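Local atomic coordinates of type II secretion chaperone CpaB (Acinetobacter nosocomialis M2, PDB entry 6O38), a protein that acts as a chaperone for the secreted metalloprotease CpaA, binding it in a complex and probably readying it for export by the type II secretion system. Residues Y93-T98 against G148-E153; K75-K80 against V112-R117; V86-L91 against N126-T131. One frame throughout, in Å; residues are numbered along the deposited sequence.

Contact 1 of 3, residues Y93-T98 against G148-E153; sequences YGINRT and GNYSAE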
loop_
_atom_site.group_PDB
_atom_site.type_symbol
_atom_site.label_atom_id
_atom_site.label_comp_id
_atom_site.label_asym_id
_atom_site.label_seq_id
_atom_site.Cartn_x
_atom_site.Cartn_y
_atom_site.Cartn_z
ATOM N N TYR G 93 -9.815 9.978 -3.538
ATOM C CA TYR G 93 -8.562 9.528 -2.947
ATOM C C TYR G 93 -7.448 9.385 -3.975
ATOM O O TYR G 93 -6.355 8.929 -3.624
ATOM C CB TYR G 93 -8.771 8.192 -2.225
ATOM C CG TYR G 93 -9.751 8.260 -1.076
ATOM C CD1 TYR G 93 -9.947 9.442 -0.372
ATOM C CD2 TYR G 93 -10.481 7.143 -0.694
ATOM C CE1 TYR G 93 -10.843 9.508 0.679
ATOM C CE2 TYR G 93 -11.379 7.199 0.355
ATOM C CZ TYR G 93 -11.555 8.384 1.039
ATOM O OH TYR G 93 -12.447 8.444 2.086
ATOM N N GLY G 94 -7.698 9.759 -5.228
ATOM C CA GLY G 94 -6.676 9.700 -6.252
ATOM C C GLY G 94 -6.362 8.319 -6.776
ATOM O O GLY G 94 -5.260 8.103 -7.289
ATOM N N ILE G 95 -7.292 7.375 -6.672
ATOM C CA ILE G 95 -7.078 6.002 -7.114
ATOM C C ILE G 95 -7.993 5.728 -8.297
ATOM O O ILE G 95 -9.223 5.774 -8.168
ATOM C CB ILE G 95 -7.325 4.993 -5.984
ATOM C CG1 ILE G 95 -6.487 5.356 -4.759
ATOM C CG2 ILE G 95 -6.986 3.589 -6.454
ATOM C CD1 ILE G 95 -4.996 5.318 -5.006
ATOM N N ASN G 96 -7.391 5.441 -9.451
ATOM C CA ASN G 96 -8.134 5.083 -10.661
ATOM C C ASN G 96 -7.240 4.133 -11.461
ATOM O O ASN G 96 -6.383 4.571 -12.232
ATOM C CB ASN G 96 -8.512 6.319 -11.465
ATOM C CG ASN G 96 -9.304 5.984 -12.709
ATOM O OD1 ASN G 96 -10.067 5.018 -12.735
ATOM N ND2 ASN G 96 -9.123 6.780 -13.754
ATOM N N ARG G 97 -7.452 2.834 -11.268
ATOM C CA ARG G 97 -6.565 1.834 -11.846
ATOM C C ARG G 97 -7.314 0.517 -11.980
ATOM O O ARG G 97 -8.385 0.323 -11.399
ATOM C CB ARG G 97 -5.303 1.660 -10.996
ATOM C CG ARG G 97 -5.567 1.121 -9.599
ATOM C CD ARG G 97 -4.615 1.740 -8.593
ATOM N NE ARG G 97 -3.227 1.653 -9.035
ATOM C CZ ARG G 97 -2.229 2.348 -8.499
ATOM N NH1 ARG G 97 -2.466 3.188 -7.500
ATOM N NH2 ARG G 97 -0.996 2.209 -8.964
ATOM N N THR G 98 -6.728 -0.390 -12.755
ATOM C CA THR G 98 -7.283 -1.711 -13.002
ATOM C C THR G 98 -6.380 -2.782 -12.401
ATOM O O THR G 98 -5.234 -2.528 -12.017
ATOM C CB THR G 98 -7.469 -1.956 -14.504
ATOM O OG1 THR G 98 -6.211 -1.803 -15.176
ATOM C CG2 THR G 98 -8.469 -0.972 -15.086
ATOM N N GLY G 148 -1.457 4.756 -1.027
ATOM C CA GLY G 148 -2.251 4.670 0.185
ATOM C C GLY G 148 -2.997 3.355 0.253
ATOM O O GLY G 148 -3.086 2.603 -0.715
ATOM N N ASN G 149 -3.545 3.090 1.436
ATOM C CA ASN G 149 -4.267 1.858 1.724
ATOM C C ASN G 149 -5.714 2.183 2.065
ATOM O O ASN G 149 -5.986 3.117 2.827
ATOM C CB ASN G 149 -3.610 1.101 2.878
ATOM C CG ASN G 149 -2.140 0.840 2.633
ATOM O OD1 ASN G 149 -1.754 0.355 1.571
ATOM N ND2 ASN G 149 -1.309 1.175 3.612
ATOM N N TYR G 150 -6.639 1.414 1.500
ATOM C CA TYR G 150 -8.058 1.703 1.625
ATOM C C TYR G 150 -8.825 0.440 1.989
ATOM O O TYR G 150 -8.587 -0.630 1.421
ATOM C CB TYR G 150 -8.604 2.303 0.327
ATOM C CG TYR G 150 -7.785 3.475 -0.157
ATOM C CD1 TYR G 150 -8.029 4.760 0.310
ATOM C CD2 TYR G 150 -6.752 3.292 -1.064
ATOM C CE1 TYR G 150 -7.272 5.831 -0.122
ATOM C CE2 TYR G 150 -5.989 4.356 -1.501
ATOM C CZ TYR G 150 -6.254 5.624 -1.030
ATOM O OH TYR G 150 -5.498 6.689 -1.464
ATOM N N SER G 151 -9.740 0.576 2.943
ATOM C CA SER G 151 -10.594 -0.513 3.388
ATOM C C SER G 151 -12.043 -0.210 3.033
ATOM O O SER G 151 -12.490 0.937 3.135
ATOM C CB SER G 151 -10.463 -0.728 4.898
ATOM O OG SER G 151 -10.839 0.437 5.612
ATOM N N ALA G 152 -12.773 -1.242 2.617
ATOM C CA ALA G 152 -14.181 -1.117 2.264
ATOM C C ALA G 152 -14.973 -2.157 3.040
ATOM O O ALA G 152 -14.672 -3.352 2.964
ATOM C CB ALA G 152 -14.393 -1.292 0.757
ATOM N N GLU G 153 -15.975 -1.703 3.790
ATOM C CA GLU G 153 -16.868 -2.581 4.537
ATOM C C GLU G 153 -18.275 -2.407 3.985
ATOM O O GLU G 153 -18.853 -1.320 4.088
ATOM C CB GLU G 153 -16.822 -2.265 6.032
ATOM C CG GLU G 153 -17.708 -3.151 6.886
ATOM C CD GLU G 153 -17.473 -2.948 8.370
ATOM O OE1 GLU G 153 -16.728 -2.015 8.732
ATOM O OE2 GLU G 153 -18.027 -3.727 9.174
#
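Y150 reaches from strand 148-155 to Y93 and I95, and its ring and hydroxyl do the touching from its side. Its CB points toward residues 93-98. CG lies anti to the carbonyl carbon (chi1 -52°), and this sends the ring across to the other segment. Y93 meets two atoms of the ring: Y150 CD1 comes 3.6 Å from Y93 CD2, and Y150 CE1 sits 3.5 Å from Y93 CB. The two tyrosine rings are nearly parallel, with 11° between their planes, but strongly displaced, so little of one lies over the other; their centroids are 5.3 Å apart. I95 meets a different ring atom, with I95 CG1 3.4 Å from Y150 CE2 and I95 CD1 following close behind.

Between those two partners the chain makes a G1 beta bulge. G94 and I95 both face M90 of strand 85-90, and the positive phi of G94 (75°) carries the backbone round the turn, leaving Y93 and I95 to meet the same ring. The sheet is antiparallel and strongly curled, and here strand 148-155 meets the start of strand 95-106, four places away in the strand order. Beyond the bulge N96 turns to the protease, where its backbone N bonds to E70 of the CpaA chain, while R97 forms a salt bridge with E146.

Further along the ring, Y150 CZ lies between its two neighbours, 3.7 Å from I95 CG1 and 3.8 Å from Y93 CB. At the tip, Y150 OH stands 3.2 Å from Y93 O.

Contact 2 of 3, residues K75-K80 against V112-R117; sequences KVIELK and VRWTGR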
loop_
_atom_site.group_PDB
_atom_site.type_symbol
_atom_site.label_atom_id
_atom_site.label_comp_id
_atom_site.label_asym_id
_atom_site.label_seq_id
_atom_site.Cartn_x
_atom_site.Cartn_y
_atom_site.Cartn_z
ATOM N N LYS G 75 -22.697 -9.823 -7.037
ATOM C CA LYS G 75 -22.747 -10.764 -8.148
ATOM C C LYS G 75 -21.694 -10.477 -9.210
ATOM O O LYS G 75 -21.386 -11.364 -10.012
ATOM C CB LYS G 75 -24.141 -10.749 -8.778
ATOM C CG LYS G 75 -25.250 -11.112 -7.802
ATOM C CD LYS G 75 -26.616 -10.701 -8.321
ATOM C CE LYS G 75 -27.699 -10.999 -7.296
ATOM N NZ LYS G 75 -29.026 -10.466 -7.710
ATOM N N VAL G 76 -21.138 -9.263 -9.234
ATOM C CA VAL G 76 -20.129 -8.926 -10.233
ATOM C C VAL G 76 -18.832 -9.681 -9.965
ATOM O O VAL G 76 -18.217 -10.231 -10.885
ATOM C CB VAL G 76 -19.905 -7.403 -10.269
ATOM C CG1 VAL G 76 -18.676 -7.063 -11.099
ATOM C CG2 VAL G 76 -21.136 -6.703 -10.825
ATOM N N ILE G 77 -18.396 -9.724 -8.703
ATOM C CA ILE G 77 -17.148 -10.408 -8.379
ATOM C C ILE G 77 -17.319 -11.922 -8.462
ATOM O O ILE G 77 -16.381 -12.639 -8.830
ATOM C CB ILE G 77 -16.643 -9.968 -6.992
ATOM C CG1 ILE G 77 -15.309 -10.640 -6.660
ATOM C CG2 ILE G 77 -17.672 -10.281 -5.921
ATOM C CD1 ILE G 77 -14.201 -10.321 -7.638
ATOM N N GLU G 78 -18.510 -12.432 -8.139
ATOM C CA GLU G 78 -18.741 -13.871 -8.173
ATOM C C GLU G 78 -18.695 -14.434 -9.587
ATOM O O GLU G 78 -18.478 -15.639 -9.753
ATOM C CB GLU G 78 -20.083 -14.202 -7.519
ATOM C CG GLU G 78 -20.132 -13.895 -6.032
ATOM C CD GLU G 78 -21.536 -13.964 -5.467
ATOM O OE1 GLU G 78 -22.465 -14.329 -6.218
ATOM O OE2 GLU G 78 -21.712 -13.650 -4.272
ATOM N N LEU G 79 -18.893 -13.598 -10.602
ATOM C CA LEU G 79 -18.775 -14.019 -11.991
ATOM C C LEU G 79 -17.370 -13.830 -12.545
ATOM O O LEU G 79 -17.151 -14.074 -13.737
ATOM C CB LEU G 79 -19.781 -13.258 -12.861
ATOM C CG LEU G 79 -21.260 -13.534 -12.579
ATOM C CD1 LEU G 79 -22.146 -12.653 -13.447
ATOM C CD2 LEU G 79 -21.580 -15.004 -12.800
ATOM N N LYS G 80 -16.420 -13.404 -11.717
ATOM C CA LYS G 80 -15.041 -13.216 -12.146
ATOM C C LYS G 80 -14.226 -14.471 -11.867
ATOM O O LYS G 80 -14.328 -15.068 -10.791
ATOM C CB LYS G 80 -14.410 -12.019 -11.432
ATOM C CG LYS G 80 -15.096 -10.690 -11.702
ATOM C CD LYS G 80 -14.948 -10.268 -13.155
ATOM C CE LYS G 80 -15.591 -8.912 -13.399
ATOM N NZ LYS G 80 -15.428 -8.459 -14.808
ATOM N N VAL G 112 -15.585 -16.590 0.661
ATOM C CA VAL G 112 -14.616 -16.776 -0.412
ATOM C C VAL G 112 -13.790 -15.503 -0.521
ATOM O O VAL G 112 -14.325 -14.396 -0.397
ATOM C CB VAL G 112 -15.312 -17.100 -1.752
ATOM C CG1 VAL G 112 -14.299 -17.208 -2.879
ATOM C CG2 VAL G 112 -16.124 -18.382 -1.633
ATOM N N ARG G 113 -12.486 -15.659 -0.745
ATOM C CA ARG G 113 -11.569 -14.534 -0.869
ATOM C C ARG G 113 -11.003 -14.482 -2.279
ATOM O O ARG G 113 -10.473 -15.482 -2.776
ATOM C CB ARG G 113 -10.425 -14.634 0.146
ATOM C CG ARG G 113 -9.542 -13.397 0.188
ATOM C CD ARG G 113 -8.283 -13.612 1.017
ATOM N NE ARG G 113 -8.451 -14.618 2.062
ATOM C CZ ARG G 113 -8.733 -14.337 3.331
ATOM N NH1 ARG G 113 -8.886 -13.077 3.716
ATOM N NH2 ARG G 113 -8.863 -15.315 4.217
ATOM N N TRP G 114 -11.117 -13.322 -2.918
ATOM C CA TRP G 114 -10.462 -13.055 -4.191
ATOM C C TRP G 114 -9.217 -12.212 -3.953
ATOM O O TRP G 114 -9.251 -11.243 -3.191
ATOM C CB TRP G 114 -11.397 -12.326 -5.160
ATOM C CG TRP G 114 -12.517 -13.167 -5.688
ATOM C CD1 TRP G 114 -12.551 -13.828 -6.880
ATOM C CD2 TRP G 114 -13.777 -13.416 -5.054
ATOM N NE1 TRP G 114 -13.749 -14.486 -7.024
ATOM C CE2 TRP G 114 -14.520 -14.247 -5.915
ATOM C CE3 TRP G 114 -14.345 -13.022 -3.839
ATOM C CZ2 TRP G 114 -15.802 -14.692 -5.601
ATOM C CZ3 TRP G 114 -15.620 -13.464 -3.530
ATOM C CH2 TRP G 114 -16.333 -14.290 -4.406
ATOM N N THR G 115 -8.118 -12.586 -4.604
ATOM C CA THR G 115 -6.869 -11.841 -4.531
ATOM C C THR G 115 -6.424 -11.455 -5.935
ATOM O O THR G 115 -6.515 -12.258 -6.868
ATOM C CB THR G 115 -5.773 -12.660 -3.838
ATOM O OG1 THR G 115 -6.251 -13.119 -2.567
ATOM C CG2 THR G 115 -4.528 -11.813 -3.623
ATOM N N GLY G 116 -5.955 -10.215 -6.083
ATOM C CA GLY G 116 -5.495 -9.731 -7.369
ATOM C C GLY G 116 -4.351 -8.753 -7.223
ATOM O O GLY G 116 -4.071 -8.244 -6.136
ATOM N N ARG G 117 -3.684 -8.497 -8.346
ATOM C CA ARG G 117 -2.592 -7.537 -8.418
ATOM C C ARG G 117 -2.896 -6.474 -9.465
ATOM O O ARG G 117 -3.619 -6.720 -10.435
ATOM C CB ARG G 117 -1.255 -8.217 -8.736
ATOM C CG ARG G 117 -0.817 -9.235 -7.701
ATOM C CD ARG G 117 0.683 -9.469 -7.769
ATOM N NE ARG G 117 1.163 -10.277 -6.651
ATOM C CZ ARG G 117 1.606 -9.767 -5.506
ATOM N NH1 ARG G 117 1.632 -8.453 -5.331
ATOM N NH2 ARG G 117 2.026 -10.569 -4.536
#
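I77 and W114 mark the closest approach of the two backbones, with 8.3 Å between their CA atoms, where the loosely bonded helical turn at 75-78 passes beside strand 112-117. The contact joins this turn, which precedes strand 85-90 in the chain, to the curled antiparallel sheet, and a CH-pi interaction carries it.

The tryptophan indole is the flat surface and I77 lies over one of its faces. CG1 of I77 stands 3.7 Å from the centroid of the W114 five-membered ring and only 19° off the ring normal, so it sits almost squarely above. That position follows from the isoleucine's first torsion, which turns CG1 opposite the backbone N (chi1 -178°) and out over the ring. I77 CD1 carries on across the pyrrole part, coming 3.8 Å from W114 CG. The opposite face of the indole has V112 CG1 on it, so each face has an aliphatic carbon, central on the I77 side and near the rim on the other. I101 and I104 of strand 95-106 add further apolar surroundings.

At the six-membered end the contact is thinner. The CB of E78 heads away from the strand, yet E78 CA lies 4.0 Å from W114 CZ2 and the side chain passes that end of the indole at a slant. Side chains alternate along the strand: next to W114, R113 points to the other surface of the sheet, where it makes a salt bridge with E400 of the CpaA chain. E78 CG adds a looser touch, 4.2 Å from W114 CH2.

Contact 3 of 3, residues V86-L91 against N126-T131; sequences VKFQML and NFFTIT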
loop_
_atom_site.group_PDB
_atom_site.type_symbol
_atom_site.label_atom_id
_atom_site.label_comp_id
_atom_site.label_asym_id
_atom_site.label_seq_id
_atom_site.Cartn_x
_atom_site.Cartn_y
_atom_site.Cartn_z
ATOM N N VAL G 86 -10.333 -6.311 -13.205
ATOM C CA VAL G 86 -11.147 -5.636 -12.202
ATOM C C VAL G 86 -10.626 -4.213 -12.041
ATOM O O VAL G 86 -9.412 -3.983 -12.066
ATOM C CB VAL G 86 -11.130 -6.404 -10.861
ATOM C CG1 VAL G 86 -10.961 -5.462 -9.680
ATOM C CG2 VAL G 86 -12.397 -7.231 -10.711
ATOM N N LYS G 87 -11.543 -3.259 -11.886
ATOM C CA LYS G 87 -11.211 -1.841 -11.852
ATOM C C LYS G 87 -11.730 -1.205 -10.569
ATOM O O LYS G 87 -12.833 -1.516 -10.112
ATOM C CB LYS G 87 -11.802 -1.120 -13.069
ATOM C CG LYS G 87 -11.322 0.307 -13.261
ATOM C CD LYS G 87 -11.788 0.843 -14.605
ATOM C CE LYS G 87 -10.856 1.920 -15.131
ATOM N NZ LYS G 87 -11.146 2.240 -16.557
ATOM N N PHE G 88 -10.928 -0.308 -9.997
ATOM C CA PHE G 88 -11.294 0.445 -8.806
ATOM C C PHE G 88 -11.296 1.933 -9.127
ATOM O O PHE G 88 -10.378 2.435 -9.781
ATOM C CB PHE G 88 -10.325 0.172 -7.648
ATOM C CG PHE G 88 -10.256 -1.269 -7.234
ATOM C CD1 PHE G 88 -11.147 -1.780 -6.304
ATOM C CD2 PHE G 88 -9.292 -2.111 -7.765
ATOM C CE1 PHE G 88 -11.083 -3.106 -5.917
ATOM C CE2 PHE G 88 -9.223 -3.437 -7.382
ATOM C CZ PHE G 88 -10.120 -3.935 -6.458
ATOM N N GLN G 89 -12.327 2.637 -8.660
ATOM C CA GLN G 89 -12.443 4.079 -8.857
ATOM C C GLN G 89 -12.703 4.743 -7.511
ATOM O O GLN G 89 -13.779 4.578 -6.927
ATOM C CB GLN G 89 -13.547 4.420 -9.857
ATOM C CG GLN G 89 -13.130 4.244 -11.309
ATOM C CD GLN G 89 -14.112 4.867 -12.279
ATOM O OE1 GLN G 89 -15.244 5.187 -11.917
ATOM N NE2 GLN G 89 -13.681 5.047 -13.522
HETATM N N MSE G 90 -11.713 5.484 -7.025
HETATM C CA MSE G 90 -11.805 6.225 -5.773
HETATM C C MSE G 90 -11.246 7.629 -5.978
HETATM O O MSE G 90 -10.381 8.078 -5.226
HETATM C CB MSE G 90 -11.064 5.490 -4.656
HETATM C CG MSE G 90 -11.797 4.254 -4.160
HETATM SE SE MSE G 90 -10.678 3.042 -3.131
HETATM C CE MSE G 90 -9.705 2.237 -4.611
ATOM N N LEU G 91 -11.752 8.293 -7.024
ATOM C CA LEU G 91 -11.143 9.515 -7.548
ATOM C C LEU G 91 -10.825 10.532 -6.456
ATOM O O LEU G 91 -9.791 11.209 -6.519
ATOM C CB LEU G 91 -12.060 10.144 -8.601
ATOM C CG LEU G 91 -12.102 9.513 -9.998
ATOM C CD1 LEU G 91 -12.838 8.178 -10.007
ATOM C CD2 LEU G 91 -12.726 10.478 -10.997
ATOM N N ASN G 126 2.202 -4.422 -4.247
ATOM C CA ASN G 126 0.820 -3.978 -4.344
ATOM C C ASN G 126 -0.083 -5.134 -4.744
ATOM O O ASN G 126 0.293 -5.981 -5.558
ATOM C CB ASN G 126 0.685 -2.842 -5.355
ATOM C CG ASN G 126 1.605 -1.675 -5.044
ATOM O OD1 ASN G 126 2.052 -0.967 -5.945
ATOM N ND2 ASN G 126 1.887 -1.464 -3.762
ATOM N N PHE G 127 -1.284 -5.148 -4.169
ATOM C CA PHE G 127 -2.284 -6.177 -4.421
ATOM C C PHE G 127 -3.573 -5.746 -3.737
ATOM O O PHE G 127 -3.607 -4.755 -3.002
ATOM C CB PHE G 127 -1.827 -7.549 -3.913
ATOM C CG PHE G 127 -1.788 -7.662 -2.412
ATOM C CD1 PHE G 127 -0.720 -7.151 -1.692
ATOM C CD2 PHE G 127 -2.812 -8.294 -1.723
ATOM C CE1 PHE G 127 -0.679 -7.257 -0.313
ATOM C CE2 PHE G 127 -2.776 -8.404 -0.344
ATOM C CZ PHE G 127 -1.708 -7.885 0.361
ATOM N N PHE G 128 -4.635 -6.508 -3.984
ATOM C CA PHE G 128 -5.914 -6.261 -3.338
ATOM C C PHE G 128 -6.584 -7.588 -3.019
ATOM O O PHE G 128 -6.300 -8.617 -3.637
ATOM C CB PHE G 128 -6.837 -5.390 -4.208
ATOM C CG PHE G 128 -7.221 -6.023 -5.517
ATOM C CD1 PHE G 128 -6.443 -5.833 -6.646
ATOM C CD2 PHE G 128 -8.367 -6.795 -5.620
ATOM C CE1 PHE G 128 -6.794 -6.411 -7.851
ATOM C CE2 PHE G 128 -8.723 -7.375 -6.822
ATOM C CZ PHE G 128 -7.937 -7.183 -7.939
ATOM N N THR G 129 -7.482 -7.553 -2.037
ATOM C CA THR G 129 -8.220 -8.734 -1.614
ATOM C C THR G 129 -9.683 -8.364 -1.433
ATOM O O THR G 129 -9.999 -7.290 -0.913
ATOM C CB THR G 129 -7.684 -9.328 -0.299
ATOM O OG1 THR G 129 -7.974 -8.438 0.786
ATOM C CG2 THR G 129 -6.181 -9.566 -0.374
ATOM N N ILE G 130 -10.568 -9.259 -1.860
ATOM C CA ILE G 130 -12.006 -9.110 -1.668
ATOM C C ILE G 130 -12.488 -10.378 -0.982
ATOM O O ILE G 130 -12.476 -11.460 -1.584
ATOM C CB ILE G 130 -12.757 -8.879 -2.986
ATOM C CG1 ILE G 130 -12.339 -7.551 -3.618
ATOM C CG2 ILE G 130 -14.260 -8.909 -2.753
ATOM C CD1 ILE G 130 -12.851 -7.360 -5.029
ATOM N N THR G 131 -12.913 -10.250 0.270
ATOM C CA THR G 131 -13.381 -11.375 1.066
ATOM C C THR G 131 -14.866 -11.172 1.336
ATOM O O THR G 131 -15.263 -10.143 1.896
ATOM C CB THR G 131 -12.593 -11.485 2.370
ATOM O OG1 THR G 131 -11.211 -11.205 2.113
ATOM C CG2 THR G 131 -12.695 -12.885 2.926
#
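F88 drives its edge into the face of F128, a T-shaped (edge-to-face) pair inside the curled antiparallel sheet. Strands 85-90 and 127-133 are not neighbours there, and their side chains meet across the interior. The ring planes stand at 72°, with centroids 4.8 Å apart. This is the tight part: CZ of F88 comes 3.5 Å from F128 CD2, while F88 CE2 is 3.7 Å from F128 CD1, so the CE2-CZ edge rests over the middle of the F128 ring. F128 holds its CG between the backbone N and the carbonyl carbon (chi1 63°), which helps present that face to F88. I143 also packs on F88, and F118 meets F128.

The packing is looser around I130 and on the outer surface. I130 points toward residues 86-91, but I130 CD1 stops 4.6 Å from F88 CZ. K87 and Q89, next to F88 along its strand, are partly exposed; Q89 packs on D61 of the CpaA chain. On the other strand F127 packs on L407 of the CpaA chain, and T131 OG1 bonds to E400 of that chain. Back inside, V86 makes a lighter touch, its CG1 lying 3.9 Å from F128 CZ.

Overall arrangement
All three contacts involve one curled antiparallel sheet; contact 2 joins a helical turn to it. Contacts 1 and 3 are adjacent, their centres about 6 Å apart, because strands 85-90 and 95-106 pair directly: M90 N probably hydrogen-bonds to I95 O, and F88 N to R97 O. Contact 2 lies about 10 Å from contact 3, joined through the pairing of strands 111-118 and 127-133, and about 16 Å from contact 1, across the chain's centre. Along the chain the segments come in the order 75-80, 86-91, 93-98, 112-117, 126-131, 148-153, so every pair of contacts interleaves. Inward side chains join non-neighbouring strands in contacts 1 and 3, while many residues on the outer surface meet CpaA.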